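Local coordinates for DNA translocase coupling protein (Clostridium perfringens, PDB 6O1W) that probably binds DNA and ATP as an FtsK/SpoIIIE-family translocase and coupling protein of plasmid conjugation, seen here as one piece of the longer membrane protein, at residues R13-Q18 with T65-S70; E54-Y59 with V83-M88; I122-N127 with F327-G332; S129-S134 with L266-G271. All coordinates share one frame; numbering follows the deposited sequence.

Interaction 1: R13-Q18 with T65-S70; sequences RLAFEQ and TSLNIS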
# COMPACT_ATOMS: atom_id res chain seq x y z
N ARG A 13 -9.39 28.58 -23.00
CA ARG A 13 -10.25 29.53 -23.69
C ARG A 13 -10.67 28.98 -25.06
O ARG A 13 -11.87 28.89 -25.33
CB ARG A 13 -9.60 30.93 -23.76
CG ARG A 13 -10.40 31.93 -24.61
CD ARG A 13 -9.98 33.38 -24.41
NE ARG A 13 -11.16 34.24 -24.53
CZ ARG A 13 -11.25 35.49 -24.09
NH1 ARG A 13 -10.22 36.07 -23.49
NH2 ARG A 13 -12.38 36.17 -24.24
N LEU A 14 -9.69 28.55 -25.86
CA LEU A 14 -9.91 27.96 -27.18
C LEU A 14 -10.81 26.72 -27.11
O LEU A 14 -11.74 26.58 -27.91
CB LEU A 14 -8.55 27.61 -27.84
CG LEU A 14 -8.60 26.95 -29.23
CD1 LEU A 14 -9.19 27.88 -30.27
CD2 LEU A 14 -7.23 26.44 -29.64
N ALA A 15 -10.55 25.84 -26.14
CA ALA A 15 -11.34 24.63 -25.96
C ALA A 15 -12.80 24.97 -25.67
O ALA A 15 -13.69 24.41 -26.31
CB ALA A 15 -10.73 23.77 -24.84
N PHE A 16 -13.05 25.93 -24.75
CA PHE A 16 -14.42 26.30 -24.38
C PHE A 16 -15.20 26.99 -25.52
O PHE A 16 -16.38 26.71 -25.73
CB PHE A 16 -14.40 27.15 -23.11
CG PHE A 16 -14.00 26.42 -21.86
CD1 PHE A 16 -14.58 25.20 -21.53
CD2 PHE A 16 -13.10 26.98 -20.97
CE1 PHE A 16 -14.21 24.52 -20.36
CE2 PHE A 16 -12.76 26.32 -19.78
CZ PHE A 16 -13.33 25.10 -19.48
N GLU A 17 -14.51 27.87 -26.26
CA GLU A 17 -15.07 28.59 -27.41
C GLU A 17 -15.44 27.64 -28.56
O GLU A 17 -16.51 27.81 -29.15
CB GLU A 17 -14.06 29.65 -27.87
CG GLU A 17 -14.14 30.92 -27.05
CD GLU A 17 -13.08 31.96 -27.32
OE1 GLU A 17 -12.30 31.79 -28.28
OE2 GLU A 17 -13.04 32.97 -26.57
N GLN A 18 -14.60 26.62 -28.85
CA GLN A 18 -14.90 25.58 -29.87
C GLN A 18 -16.24 24.84 -29.51
O GLN A 18 -16.97 24.40 -30.40
CB GLN A 18 -13.77 24.52 -29.91
CG GLN A 18 -12.58 24.91 -30.76
CD GLN A 18 -11.41 23.97 -30.61
OE1 GLN A 18 -11.26 23.20 -29.65
NE2 GLN A 18 -10.53 24.04 -31.57
N THR A 65 -11.87 14.91 -23.68
CA THR A 65 -11.26 14.94 -25.00
C THR A 65 -10.64 16.32 -25.37
O THR A 65 -9.51 16.39 -25.85
CB THR A 65 -12.28 14.46 -26.03
OG1 THR A 65 -12.61 13.12 -25.68
CG2 THR A 65 -11.74 14.49 -27.44
N SER A 66 -11.40 17.39 -25.19
CA SER A 66 -10.95 18.75 -25.52
C SER A 66 -9.73 19.12 -24.67
O SER A 66 -8.74 19.57 -25.21
CB SER A 66 -12.08 19.75 -25.30
OG SER A 66 -13.12 19.51 -26.23
N LEU A 67 -9.79 18.89 -23.35
CA LEU A 67 -8.68 19.24 -22.45
C LEU A 67 -7.63 18.14 -22.30
O LEU A 67 -6.59 18.40 -21.70
CB LEU A 67 -9.21 19.69 -21.07
CG LEU A 67 -10.31 20.80 -21.06
CD1 LEU A 67 -10.81 21.07 -19.66
CD2 LEU A 67 -9.81 22.08 -21.67
N ASN A 68 -7.86 16.94 -22.88
CA ASN A 68 -6.99 15.76 -22.76
C ASN A 68 -6.75 15.38 -21.29
O ASN A 68 -5.60 15.35 -20.82
CB ASN A 68 -5.66 15.90 -23.55
CG ASN A 68 -4.91 14.60 -23.61
OD1 ASN A 68 -5.49 13.50 -23.59
ND2 ASN A 68 -3.59 14.68 -23.62
N ILE A 69 -7.83 15.13 -20.55
CA ILE A 69 -7.72 14.75 -19.13
C ILE A 69 -8.69 13.61 -18.85
O ILE A 69 -9.63 13.42 -19.60
CB ILE A 69 -8.00 15.96 -18.16
CG1 ILE A 69 -9.45 16.52 -18.33
CG2 ILE A 69 -6.91 17.08 -18.28
CD1 ILE A 69 -9.83 17.88 -17.49
N SER A 70 -8.47 12.87 -17.76
CA SER A 70 -9.39 11.89 -17.21
C SER A 70 -10.01 12.61 -16.02
O SER A 70 -9.30 13.02 -15.11
CB SER A 70 -8.64 10.67 -16.71
OG SER A 70 -8.12 9.96 -17.81
O HOH W 1 -12.94 21.95 -27.46
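Ala15 and Leu67 meet methyl to methyl, with Ala15 CB 3.7 Å from Leu67 CD2, and this short apolar touch is the centre of a small buried contact. The same CB also lies 4.3 Å from Ser66 CB, where the two backbones come nearest. Leu67 reaches across because its CG stands beside its own backbone N, opposite the carbonyl carbon (chi1 -52°), which swings the branched end round to the alanine.

Next to the methyl groups a single water joins the two helices. It donates to Ala15 O at 2.8 Å and to Gln18 OE1 at 3.0 Å, while it accepts from Ser66 OG at 2.7 Å. Three bonds therefore hold it, and both of its protons are used. Because Ser66 OG gives its proton to the water, its hydrogen bond with the Gln62 amide NE2 is one in which the serine oxygen accepts.

Further out, the first helix carries a salt bridge one turn apart, in which Arg13 NE donates to Glu17 OE2 (3.1 Å, 155° at the hydrogen), approaching from above the carboxylate plane. Phe16 turns its ring to Phe47 in an edge-to-face pair, placing the helix on strand 43-48. On the other side of the contact, Asn68, the first residue beyond helix 60-67, has a positive phi and turns the chain into strand 69-76. The whole is helix-to-helix packing around a small residue, with a water bridge beside it, in the alpha+beta part of the chain built on the four-stranded antiparallel sheet.

Interaction 2: E54-Y59 with V83-M88; sequences ETWKSY and VIIKSM. With BGC (beta-D-glucopyranose), chain D.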
# COMPACT_ATOMS: atom_id res chain seq x y z
N GLU A 54 -24.81 20.55 -13.47
CA GLU A 54 -25.44 19.47 -14.23
C GLU A 54 -25.08 19.57 -15.72
O GLU A 54 -24.89 18.54 -16.36
CB GLU A 54 -26.95 19.34 -13.97
CG GLU A 54 -27.68 20.63 -13.63
CD GLU A 54 -27.57 21.11 -12.19
OE1 GLU A 54 -27.97 20.36 -11.27
OE2 GLU A 54 -27.08 22.24 -11.98
N THR A 55 -24.90 20.81 -16.23
CA THR A 55 -24.42 21.01 -17.60
C THR A 55 -22.92 20.61 -17.72
O THR A 55 -22.58 19.86 -18.63
CB THR A 55 -24.76 22.40 -18.10
OG1 THR A 55 -26.18 22.53 -18.07
CG2 THR A 55 -24.27 22.63 -19.55
N TRP A 56 -22.05 21.01 -16.74
CA TRP A 56 -20.65 20.59 -16.72
C TRP A 56 -20.59 19.05 -16.72
O TRP A 56 -19.75 18.47 -17.40
CB TRP A 56 -19.91 21.09 -15.44
CG TRP A 56 -19.50 22.54 -15.47
CD1 TRP A 56 -20.27 23.62 -15.15
CD2 TRP A 56 -18.20 23.06 -15.80
NE1 TRP A 56 -19.53 24.78 -15.24
CE2 TRP A 56 -18.26 24.47 -15.66
CE3 TRP A 56 -17.01 22.48 -16.28
CZ2 TRP A 56 -17.17 25.30 -15.92
CZ3 TRP A 56 -15.93 23.30 -16.56
CH2 TRP A 56 -16.01 24.69 -16.38
N LYS A 57 -21.49 18.40 -15.93
CA LYS A 57 -21.50 16.94 -15.83
C LYS A 57 -21.88 16.28 -17.14
O LYS A 57 -21.27 15.28 -17.52
CB LYS A 57 -22.36 16.47 -14.65
CG LYS A 57 -21.62 16.75 -13.32
CD LYS A 57 -22.35 16.25 -12.08
CE LYS A 57 -21.52 16.53 -10.86
NZ LYS A 57 -22.05 15.88 -9.64
N SER A 58 -22.82 16.89 -17.89
CA SER A 58 -23.21 16.41 -19.21
C SER A 58 -22.04 16.54 -20.21
O SER A 58 -21.93 15.77 -21.17
CB SER A 58 -24.39 17.21 -19.73
OG SER A 58 -25.54 16.75 -19.03
N TYR A 59 -21.16 17.53 -19.95
CA TYR A 59 -20.04 17.77 -20.83
C TYR A 59 -18.81 17.00 -20.48
O TYR A 59 -17.84 17.17 -21.20
CB TYR A 59 -19.74 19.27 -20.90
CG TYR A 59 -20.48 19.95 -22.02
CD1 TYR A 59 -21.82 20.31 -21.89
CD2 TYR A 59 -19.85 20.25 -23.22
CE1 TYR A 59 -22.49 21.00 -22.89
CE2 TYR A 59 -20.53 20.88 -24.27
CZ TYR A 59 -21.85 21.26 -24.10
OH TYR A 59 -22.50 21.92 -25.10
N VAL A 83 -16.92 25.73 -9.93
CA VAL A 83 -16.81 24.28 -10.14
C VAL A 83 -15.37 23.87 -9.89
O VAL A 83 -14.44 24.63 -10.19
CB VAL A 83 -17.39 23.69 -11.45
CG1 VAL A 83 -18.86 24.04 -11.61
CG2 VAL A 83 -16.58 24.10 -12.67
N ILE A 84 -15.20 22.71 -9.31
CA ILE A 84 -13.90 22.15 -8.95
C ILE A 84 -13.83 20.80 -9.62
O ILE A 84 -14.70 19.95 -9.37
CB ILE A 84 -13.76 22.02 -7.40
CG1 ILE A 84 -13.89 23.40 -6.70
CG2 ILE A 84 -12.45 21.28 -7.04
CD1 ILE A 84 -14.01 23.40 -5.17
N ILE A 85 -12.82 20.60 -10.47
CA ILE A 85 -12.63 19.36 -11.21
C ILE A 85 -11.39 18.68 -10.64
O ILE A 85 -10.35 19.33 -10.48
CB ILE A 85 -12.45 19.65 -12.72
CG1 ILE A 85 -13.63 20.48 -13.30
CG2 ILE A 85 -12.21 18.34 -13.54
CD1 ILE A 85 -13.38 21.03 -14.70
N LYS A 86 -11.51 17.37 -10.32
CA LYS A 86 -10.40 16.54 -9.92
C LYS A 86 -10.07 15.73 -11.16
O LYS A 86 -10.96 15.11 -11.74
CB LYS A 86 -10.76 15.65 -8.70
CG LYS A 86 -11.08 16.41 -7.38
CD LYS A 86 -10.04 17.49 -6.93
CE LYS A 86 -8.60 17.01 -6.78
NZ LYS A 86 -8.49 15.87 -5.86
N SER A 87 -8.85 15.86 -11.66
CA SER A 87 -8.49 15.17 -12.91
C SER A 87 -7.05 14.72 -12.97
O SER A 87 -6.26 15.11 -12.12
CB SER A 87 -8.77 16.07 -14.12
OG SER A 87 -8.03 17.28 -14.05
N MSE A 88 -6.71 13.95 -14.00
CA MSE A 88 -5.36 13.48 -14.30
C MSE A 88 -5.13 13.72 -15.77
O MSE A 88 -6.01 13.41 -16.58
CB MSE A 88 -5.22 11.97 -14.00
CG MSE A 88 -5.10 11.67 -12.51
SE MSE A 88 -5.01 9.76 -12.13
CE MSE A 88 -3.31 9.33 -13.03
C2 BGC D . -6.68 17.68 -2.48
C3 BGC D . -5.20 17.57 -2.15
C4 BGC D . -4.35 17.59 -3.42
C5 BGC D . -4.73 18.78 -4.29
C6 BGC D . -4.04 18.77 -5.64
C1 BGC D . -6.95 18.86 -3.41
O1 BGC D . -8.28 18.83 -3.79
O2 BGC D . -7.47 17.84 -1.31
O3 BGC D . -4.96 16.37 -1.43
O4 BGC D . -2.96 17.62 -3.10
O5 BGC D . -6.13 18.75 -4.57
O6 BGC D . -4.50 17.70 -6.46
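Trp56 lies under Val83 in a helix-on-sheet packing, the indole of helix 53-58 resting against strand 82-89 of the four-stranded antiparallel sheet.

The CH-pi interaction comes first. Val83 CG2 sits over the six-membered ring, 3.5 Å from its centroid and only 14° off the normal, and its nearest ring atom is Trp56 CE2 at 3.4 Å. The other branch works on the five-membered ring, where Val83 CG1 is 3.8 Å from Trp56 NE1. Both branches reach the indole because Val83 places CG1 opposite its carbonyl carbon (chi1 -56°) and CG2 between that carbon and the backbone N.

Plain apolar packing adds Ile85, two residues along the strand, whose CD1 is 3.9 Å from Trp56 CZ3; the two side chains cross at about a right angle. Aromatic neighbours complete the cluster: Phe21 meets the indole edge-to-face, and Phe47 of the adjoining strand 43-48 also packs on it.

Polar contacts are few. The one N-H of the Trp56 indole is shared weakly between Ile51 O and Ser49 OG, which may help to hold the ring in its rotation. Lys86 belongs instead to a glucose pocket, where Glu44, Asp37, Lys318 and Asp319 bind the sugar by hydrogen bonds. Bent at its last three torsions, the lysine brings CE to 3.5 Å from the glucose O1.

Interaction 3: I122-N127 with F327-G332; sequences IKIDLN and FLFKLG. With BGC (beta-D-glucopyranose), chain C.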
# COMPACT_ATOMS: atom_id res chain seq x y z
N ILE A 122 7.30 0.11 -8.85
CA ILE A 122 7.59 0.42 -7.47
C ILE A 122 8.36 -0.76 -6.90
O ILE A 122 7.83 -1.87 -6.90
CB ILE A 122 6.28 0.71 -6.68
CG1 ILE A 122 5.53 1.95 -7.25
CG2 ILE A 122 6.54 0.82 -5.17
CD1 ILE A 122 5.99 3.30 -6.85
N LYS A 123 9.59 -0.52 -6.41
CA LYS A 123 10.45 -1.55 -5.79
C LYS A 123 10.68 -1.21 -4.33
O LYS A 123 10.78 -0.03 -3.98
CB LYS A 123 11.81 -1.70 -6.51
CG LYS A 123 11.68 -2.13 -7.97
CD LYS A 123 13.01 -2.44 -8.62
CE LYS A 123 12.84 -2.57 -10.11
NZ LYS A 123 14.15 -2.68 -10.81
N ILE A 124 10.66 -2.23 -3.48
CA ILE A 124 10.92 -2.10 -2.06
C ILE A 124 12.11 -3.00 -1.74
O ILE A 124 12.07 -4.20 -2.04
CB ILE A 124 9.70 -2.47 -1.16
CG1 ILE A 124 8.43 -1.66 -1.50
CG2 ILE A 124 10.05 -2.33 0.33
CD1 ILE A 124 7.13 -2.29 -0.96
N ASP A 125 13.17 -2.43 -1.15
CA ASP A 125 14.35 -3.17 -0.69
C ASP A 125 14.18 -3.37 0.81
O ASP A 125 14.40 -2.46 1.62
CB ASP A 125 15.65 -2.42 -1.00
CG ASP A 125 16.91 -3.18 -0.58
OD1 ASP A 125 16.79 -4.17 0.16
OD2 ASP A 125 18.02 -2.77 -1.01
N LEU A 126 13.77 -4.59 1.19
CA LEU A 126 13.52 -4.96 2.58
C LEU A 126 14.74 -4.81 3.48
O LEU A 126 14.56 -4.62 4.67
CB LEU A 126 12.90 -6.36 2.69
CG LEU A 126 11.53 -6.55 2.00
CD1 LEU A 126 11.09 -7.93 2.13
CD2 LEU A 126 10.48 -5.64 2.59
N ASN A 127 15.98 -4.76 2.91
CA ASN A 127 17.20 -4.50 3.71
C ASN A 127 17.28 -3.01 4.16
O ASN A 127 18.00 -2.70 5.10
CB ASN A 127 18.47 -4.91 2.93
CG ASN A 127 18.55 -6.40 2.65
OD1 ASN A 127 18.70 -6.85 1.51
ND2 ASN A 127 18.41 -7.20 3.68
N PHE A 327 -3.51 2.24 -5.87
CA PHE A 327 -3.13 2.58 -4.50
C PHE A 327 -2.22 3.75 -4.45
O PHE A 327 -1.66 4.15 -5.47
CB PHE A 327 -2.35 1.36 -3.91
CG PHE A 327 -3.19 0.20 -3.46
CD1 PHE A 327 -3.62 -0.75 -4.36
CD2 PHE A 327 -3.59 0.09 -2.13
CE1 PHE A 327 -4.47 -1.79 -3.96
CE2 PHE A 327 -4.41 -0.96 -1.72
CZ PHE A 327 -4.86 -1.88 -2.63
N LEU A 328 -2.00 4.25 -3.21
CA LEU A 328 -0.95 5.20 -2.85
C LEU A 328 0.20 4.44 -2.16
O LEU A 328 -0.01 3.58 -1.31
CB LEU A 328 -1.45 6.31 -1.92
CG LEU A 328 -2.51 7.25 -2.53
CD1 LEU A 328 -3.03 8.16 -1.50
CD2 LEU A 328 -1.94 8.04 -3.69
N PHE A 329 1.41 4.80 -2.52
CA PHE A 329 2.64 4.28 -1.94
C PHE A 329 3.32 5.44 -1.22
O PHE A 329 3.57 6.48 -1.83
CB PHE A 329 3.59 3.75 -3.03
CG PHE A 329 4.90 3.19 -2.51
CD1 PHE A 329 5.00 1.88 -2.08
CD2 PHE A 329 6.06 3.98 -2.50
CE1 PHE A 329 6.22 1.36 -1.63
CE2 PHE A 329 7.29 3.45 -2.09
CZ PHE A 329 7.36 2.15 -1.63
N LYS A 330 3.66 5.24 0.04
CA LYS A 330 4.39 6.22 0.83
C LYS A 330 5.58 5.54 1.53
O LYS A 330 5.40 4.55 2.24
CB LYS A 330 3.46 6.93 1.83
CG LYS A 330 4.20 7.96 2.67
CD LYS A 330 3.30 8.84 3.49
CE LYS A 330 4.02 10.13 3.80
NZ LYS A 330 3.82 10.56 5.21
N LEU A 331 6.79 6.04 1.28
CA LEU A 331 8.06 5.65 1.90
C LEU A 331 8.82 6.94 2.10
O LEU A 331 9.28 7.54 1.14
CB LEU A 331 8.88 4.65 1.07
CG LEU A 331 10.26 4.22 1.66
CD1 LEU A 331 10.16 3.78 3.09
CD2 LEU A 331 10.86 3.10 0.87
N GLY A 332 8.92 7.36 3.34
CA GLY A 332 9.53 8.64 3.67
C GLY A 332 8.49 9.73 3.52
O GLY A 332 7.31 9.52 3.83
C2 BGC C . 9.63 5.34 -5.62
C3 BGC C . 9.68 4.91 -7.09
C4 BGC C . 10.98 4.16 -7.36
C5 BGC C . 10.93 2.83 -6.62
C6 BGC C . 12.30 2.21 -6.37
C1 BGC C . 10.22 4.26 -4.70
O1 BGC C . 11.45 4.68 -4.23
O2 BGC C . 8.30 5.64 -5.23
O3 BGC C . 9.57 6.05 -7.93
O4 BGC C . 11.15 3.93 -8.76
O5 BGC C . 10.26 2.97 -5.35
O6 BGC C . 13.05 2.84 -5.34
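Ile122 and Phe329 join two strands of the mixed beta-sheet that are not neighbours in it: strands 111-116 and 334-340 lie between edge strand 121-125 and strand 326-331. Their side chains meet across the face of a sheet that curls over, the CA atoms of Ile122 and Phe329 remaining about 8.4 Å apart.

The main interaction is CH-pi. Ile122 CG2 stands above the Phe329 ring, 3.6 Å from the centroid and 14° off its normal. Ile124 comes instead at the ring edge, near its plane, with CG1 3.7 Å from Phe329 CE1. The ring can reach both isoleucines because Phe329 directs CG opposite its backbone N (chi1 179°). Val296, Ile298 and Phe338 of the flanking strands also pack on it.

A glucose sits by the same cluster, with Asn121 and Val336 completing its pocket. Its O2 lies 3.7 Å from Ile122 CD1 and 3.9 Å from Phe329 CD2, while O5 is 3.3 Å from Lys123 O.

Where strand 121-125 ends, an Asx turn redirects the chain: Asn127 N donates to Asp125 OD1 at 2.9 Å, from above the carboxylate plane.

Interaction 4: S129-S134 with L266-G271; sequences SPHILS and LSRATG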
# COMPACT_ATOMS: atom_id res chain seq x y z
N SER A 129 14.06 -0.77 4.11
CA SER A 129 12.74 -0.43 4.66
C SER A 129 12.09 -1.80 4.96
O SER A 129 11.56 -2.45 4.06
CB SER A 129 11.97 0.41 3.65
OG SER A 129 11.86 -0.28 2.43
N PRO A 130 12.31 -2.30 6.19
CA PRO A 130 12.01 -3.72 6.47
C PRO A 130 10.56 -4.13 6.69
O PRO A 130 10.29 -5.34 6.65
CB PRO A 130 12.84 -4.01 7.74
CG PRO A 130 12.99 -2.68 8.42
CD PRO A 130 13.05 -1.66 7.31
N HIS A 131 9.65 -3.18 6.96
CA HIS A 131 8.25 -3.52 7.23
C HIS A 131 7.29 -2.75 6.35
O HIS A 131 7.56 -1.62 5.95
CB HIS A 131 7.92 -3.36 8.72
CG HIS A 131 8.96 -3.97 9.61
ND1 HIS A 131 9.24 -5.33 9.58
CD2 HIS A 131 9.79 -3.37 10.49
CE1 HIS A 131 10.21 -5.52 10.45
NE2 HIS A 131 10.59 -4.37 11.02
N ILE A 132 6.17 -3.39 6.03
CA ILE A 132 5.14 -2.87 5.12
C ILE A 132 3.76 -2.95 5.77
O ILE A 132 3.39 -3.98 6.34
CB ILE A 132 5.15 -3.72 3.81
CG1 ILE A 132 6.53 -3.65 3.11
CG2 ILE A 132 3.98 -3.33 2.87
CD1 ILE A 132 6.76 -4.61 1.93
N LEU A 133 3.00 -1.88 5.62
CA LEU A 133 1.62 -1.85 6.07
C LEU A 133 0.77 -1.58 4.81
O LEU A 133 1.02 -0.60 4.09
CB LEU A 133 1.41 -0.75 7.13
CG LEU A 133 -0.05 -0.58 7.64
CD1 LEU A 133 -0.35 -1.54 8.75
CD2 LEU A 133 -0.27 0.83 8.21
N SER A 134 -0.19 -2.47 4.55
CA SER A 134 -1.08 -2.36 3.39
C SER A 134 -2.49 -2.18 3.90
O SER A 134 -2.99 -3.05 4.62
CB SER A 134 -0.93 -3.57 2.46
OG SER A 134 -1.85 -3.55 1.38
N LEU A 266 13.41 -3.27 16.29
CA LEU A 266 14.76 -3.85 16.29
C LEU A 266 15.15 -4.79 15.15
O LEU A 266 16.32 -5.20 15.14
CB LEU A 266 15.00 -4.59 17.62
CG LEU A 266 14.93 -3.78 18.94
CD1 LEU A 266 15.20 -4.71 20.14
CD2 LEU A 266 15.96 -2.66 18.95
N SER A 267 14.24 -5.17 14.23
CA SER A 267 14.59 -6.18 13.21
C SER A 267 15.07 -5.65 11.83
O SER A 267 15.08 -6.41 10.83
CB SER A 267 13.43 -7.15 13.00
OG SER A 267 12.36 -6.39 12.48
N ARG A 268 15.54 -4.41 11.80
CA ARG A 268 16.07 -3.72 10.62
C ARG A 268 17.15 -4.52 9.87
O ARG A 268 17.04 -4.72 8.67
CB ARG A 268 16.68 -2.37 11.04
CG ARG A 268 16.06 -1.73 12.28
CD ARG A 268 15.29 -0.50 11.87
NE ARG A 268 13.86 -0.69 12.10
CZ ARG A 268 12.90 -0.23 11.31
NH1 ARG A 268 13.19 0.45 10.20
NH2 ARG A 268 11.63 -0.44 11.62
N ALA A 269 18.18 -5.00 10.59
CA ALA A 269 19.36 -5.68 10.08
C ALA A 269 19.31 -7.21 10.13
O ALA A 269 20.17 -7.86 9.54
CB ALA A 269 20.59 -5.20 10.86
N THR A 270 18.34 -7.78 10.86
CA THR A 270 18.24 -9.22 11.12
C THR A 270 17.46 -10.05 10.07
O THR A 270 17.43 -11.28 10.16
CB THR A 270 17.67 -9.44 12.51
OG1 THR A 270 16.37 -8.90 12.53
CG2 THR A 270 18.53 -8.80 13.62
N GLY A 271 16.87 -9.40 9.07
CA GLY A 271 16.16 -10.13 8.04
C GLY A 271 14.88 -10.78 8.52
O GLY A 271 14.53 -11.87 8.08
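Pro130 packs against Arg268, its CG lying over one face of the guanidinium, offset toward the rim and 3.6 Å from Arg268 NH1; Pro130 CD is equally near the same nitrogen. The arginine side chain starts out from its backbone in the wrong direction for this, and bends at chi2 (-110°) and chi3 (114°) bring its end back.

Edge contacts involve His131. Its CD2 is 3.6 Å from Arg268 NH2, with imidazole and guanidinium planes 75° apart. Ser267 OG lies in the imidazole plane, at the edge, 3.1 Å from His131 NE2. Pro130 CB, next in sequence, covers one face of the imidazole, so the proline touches both flat groups.

Hydrogen bonds to the surrounding chain fix these groups. Ser267 OG is within hydrogen-bonding reach of two carbonyl oxygens, Leu263 O and Ile272 O, which must share its one proton. His131 ND1 is bonded to the backbone N of Leu274 in strand 272-278. Arg268 NH2 and, weakly, His131 NE2 share Ala264 O in the last turn of helix 247-266, and Arg268 NH2 also meets Asn293 O at the end of helix 288-293. The contact thus joins the approach to strand 132-135, which leads into the predicted P-loop, to the turn after helix 247-266 in the ATPase domain.

Since a backbone N-H can only donate, ND1 must accept, which is consistent with a neutral histidine protonated at NE2. The partial negative charge of the two helix ends would probably welcome the cationic guanidinium.

How the interactions relate
From the N terminus, interaction 1 closes the first loop, bringing helix 7-18 to the end of helix 60-67. Interaction 2 opens within that loop, at helix 53-58, and closes beyond it on strand 82-89, so the two cross. They also touch, through a probable hydrogen bond from Ser70 N to Met88 O between neighbouring strands. Both belong to the small alpha+beta part. The chain then enters the ATPase part, where interaction 3 opens at 122-127 and interaction 4 at 129-134. Interaction 4 closes first, on the turn after helix 247-266; interaction 3 closes the longer, enclosing loop at strand 326-331. These two meet where Ile124 packs on Ser129 and Ile132, and both reach the large mixed sheet.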